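Long-range contact in disulfide isomerase DsbG N-terminal domain-containing protein (Helicobacter pylori, PDB 3TDG), which is a thioredoxin-fold oxidoreductase of the DsbG type that probably reduces or rearranges disulfide bonds in other proteins: residues Y135-S141 and N176-V182. Sequence-based numbering, arbitrary orientation.
With FMT (formic acid), chain C.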
loop_
_atom_site.group_PDB
_atom_site.type_symbol
_atom_site.label_atom_id
_atom_site.label_comp_id
_atom_site.label_asym_id
_atom_site.label_seq_id
_atom_site.Cartn_x
_atom_site.Cartn_y
_atom_site.Cartn_z
ATOM N N TYR A 135 -21.146 13.782 -21.703
ATOM C CA TYR A 135 -20.658 12.547 -22.304
ATOM C C TYR A 135 -21.733 11.439 -22.320
ATOM O O TYR A 135 -21.988 10.819 -23.379
ATOM C CB TYR A 135 -19.359 12.087 -21.638
ATOM C CG TYR A 135 -18.644 11.022 -22.438
ATOM C CD1 TYR A 135 -17.626 11.367 -23.332
ATOM C CD2 TYR A 135 -18.997 9.677 -22.323
ATOM C CE1 TYR A 135 -16.980 10.424 -24.077
ATOM C CE2 TYR A 135 -18.357 8.700 -23.080
ATOM C CZ TYR A 135 -17.347 9.081 -23.952
ATOM O OH TYR A 135 -16.679 8.143 -24.699
ATOM N N ALA A 136 -22.374 11.205 -21.170
ATOM C CA ALA A 136 -23.386 10.146 -21.066
ATOM C C ALA A 136 -24.597 10.530 -21.859
ATOM O O ALA A 136 -24.926 11.718 -21.938
ATOM C CB ALA A 136 -23.791 9.890 -19.599
ATOM N N ILE A 137 -25.267 9.524 -22.427
ATOM C CA ILE A 137 -26.507 9.731 -23.143
ATOM C C ILE A 137 -27.620 9.338 -22.209
ATOM O O ILE A 137 -27.843 8.143 -21.962
ATOM C CB ILE A 137 -26.609 8.860 -24.406
ATOM C CG1 ILE A 137 -25.453 9.163 -25.352
ATOM C CG2 ILE A 137 -27.978 9.049 -25.088
ATOM C CD1 ILE A 137 -25.079 8.005 -26.221
ATOM N N GLU A 138 -28.319 10.338 -21.688
ATOM C CA GLU A 138 -29.383 10.093 -20.729
ATOM C C GLU A 138 -30.739 9.962 -21.423
ATOM O O GLU A 138 -31.200 10.883 -22.096
ATOM C CB GLU A 138 -29.403 11.187 -19.650
ATOM C CG GLU A 138 -30.412 10.901 -18.542
ATOM C CD GLU A 138 -30.325 11.859 -17.366
ATOM O OE1 GLU A 138 -29.254 11.978 -16.727
ATOM O OE2 GLU A 138 -31.356 12.471 -17.054
ATOM N N LEU A 139 -31.366 8.798 -21.264
ATOM C CA LEU A 139 -32.685 8.539 -21.826
ATOM C C LEU A 139 -33.707 8.335 -20.703
ATOM O O LEU A 139 -33.645 7.332 -19.997
ATOM C CB LEU A 139 -32.634 7.326 -22.759
ATOM C CG LEU A 139 -31.502 7.353 -23.791
ATOM C CD1 LEU A 139 -31.169 5.947 -24.282
ATOM C CD2 LEU A 139 -31.817 8.307 -24.949
ATOM N N PRO A 140 -34.636 9.303 -20.521
ATOM C CA PRO A 140 -35.629 9.202 -19.443
ATOM C C PRO A 140 -36.569 8.012 -19.642
ATOM O O PRO A 140 -36.933 7.701 -20.781
ATOM C CB PRO A 140 -36.401 10.531 -19.540
ATOM C CG PRO A 140 -36.152 11.032 -20.932
ATOM C CD PRO A 140 -34.765 10.566 -21.276
ATOM N N SER A 141 -36.954 7.347 -18.553
ATOM C CA SER A 141 -37.873 6.196 -18.651
ATOM C C SER A 141 -39.138 6.536 -19.412
ATOM O O SER A 141 -39.614 7.666 -19.349
ATOM C CB SER A 141 -38.250 5.634 -17.281
ATOM O OG SER A 141 -38.425 6.667 -16.346
ATOM N N ASN A 176 -36.285 2.163 -15.734
ATOM C CA ASN A 176 -35.252 3.122 -15.310
ATOM C C ASN A 176 -35.032 4.272 -16.283
ATOM O O ASN A 176 -35.421 4.204 -17.436
ATOM C CB ASN A 176 -33.887 2.433 -15.155
ATOM C CG ASN A 176 -33.851 1.426 -14.037
ATOM O OD1 ASN A 176 -33.390 1.718 -12.934
ATOM N ND2 ASN A 176 -34.297 0.216 -14.330
ATOM N N THR A 177 -34.381 5.324 -15.801
ATOM C CA THR A 177 -33.716 6.257 -16.694
ATOM C C THR A 177 -32.315 5.709 -16.887
ATOM O O THR A 177 -31.607 5.446 -15.921
ATOM C CB THR A 177 -33.706 7.699 -16.147
ATOM O OG1 THR A 177 -34.985 8.286 -16.394
ATOM C CG2 THR A 177 -32.636 8.557 -16.846
ATOM N N VAL A 178 -31.945 5.524 -18.148
ATOM C CA VAL A 178 -30.644 4.973 -18.517
ATOM C C VAL A 178 -29.652 6.068 -18.896
ATOM O O VAL A 178 -29.964 6.945 -19.706
ATOM C CB VAL A 178 -30.797 3.959 -19.679
ATOM C CG1 VAL A 178 -29.426 3.604 -20.309
ATOM C CG2 VAL A 178 -31.532 2.718 -19.187
ATOM N N ARG A 179 -28.473 6.022 -18.277
ATOM C CA ARG A 179 -27.330 6.805 -18.719
ATOM C C ARG A 179 -26.319 5.896 -19.412
ATOM O O ARG A 179 -25.493 5.235 -18.764
ATOM C CB ARG A 179 -26.674 7.550 -17.559
ATOM C CG ARG A 179 -27.611 8.569 -16.905
ATOM C CD ARG A 179 -26.941 9.328 -15.799
ATOM N NE ARG A 179 -27.892 10.272 -15.211
ATOM C CZ ARG A 179 -27.770 10.823 -14.011
ATOM N NH1 ARG A 179 -26.725 10.541 -13.244
ATOM N NH2 ARG A 179 -28.696 11.672 -13.589
ATOM N N MET A 180 -26.392 5.872 -20.735
ATOM C CA MET A 180 -25.494 5.050 -21.514
ATOM C C MET A 180 -24.146 5.767 -21.748
ATOM O O MET A 180 -24.103 6.871 -22.293
ATOM C CB MET A 180 -26.165 4.685 -22.834
ATOM C CG MET A 180 -25.472 3.553 -23.558
ATOM S SD MET A 180 -26.610 2.772 -24.694
ATOM C CE MET A 180 -25.445 1.937 -25.771
ATOM N N VAL A 181 -23.061 5.126 -21.325
ATOM C CA VAL A 181 -21.720 5.670 -21.456
ATOM C C VAL A 181 -20.996 4.857 -22.534
ATOM O O VAL A 181 -20.610 3.703 -22.292
ATOM C CB VAL A 181 -20.963 5.588 -20.110
ATOM C CG1 VAL A 181 -19.529 6.112 -20.235
ATOM C CG2 VAL A 181 -21.732 6.360 -19.015
ATOM N N VAL A 182 -20.856 5.446 -23.725
ATOM C CA VAL A 182 -20.323 4.732 -24.893
ATOM C C VAL A 182 -18.813 4.954 -24.977
ATOM O O VAL A 182 -18.350 6.070 -25.232
ATOM C CB VAL A 182 -21.053 5.122 -26.216
ATOM C CG1 VAL A 182 -20.546 4.280 -27.410
ATOM C CG2 VAL A 182 -22.530 4.933 -26.065
HETATM C C FMT C . -29.166 12.895 -23.780
HETATM O O1 FMT C . -29.293 13.681 -24.735
HETATM O O2 FMT C . -28.107 12.689 -23.175
HETATM O O HOH W 1 -21.981 7.953 -23.995
#
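An antiparallel strand pair lies at one edge of the mixed sheet in the thioredoxin-fold domain, the short outer strand 137-139 running along strand 177-182, their axes 4.6 Å apart. Ile-137 and Met-180 form one hydrogen-bonded pair (Ile-137 N to Met-180 O 2.9 Å, Met-180 N to Ile-137 O 3.0 Å), and Leu-139 and Val-178 the next (Leu-139 N to Val-178 O 2.8 Å, Val-178 N to Leu-139 O 3.1 Å). Between them lies the non-hydrogen-bonded pair Glu-138 and Arg-179, whose side chains rise from the same face and join in a salt bridge, Glu-138 OE1 to Arg-179 NE 2.7 Å; Tyr-152 OH binds the same guanidinium.

Beyond Ile-137 the ladder gives way to a water that donates to Tyr-135 O and Met-180 O and accepts from Val-182 N, while the Tyr-135 hydroxyl donates to Val-182 O (OH to O 2.7 Å). At the other end Thr-177 OG1 accepts from Ser-141 N at 3.1 Å and also bonds Lys-147 O. The outward-facing Glu-138 N, which an edge strand cannot pair within the sheet, donates to a formic acid molecule, probably from the crystallisation liquor.

The opposite face carries Ile-137, Leu-139, Val-178 and Met-180, an apolar surface that Ile-137 CD1 extends to Val-182 CG2 (4.0 Å). Helix 169-175 packs on Leu-139 and Val-178, helix 211-222 on Ile-137 and Met-180, and on its far side strand 177-182 pairs in parallel with central strand 150-155.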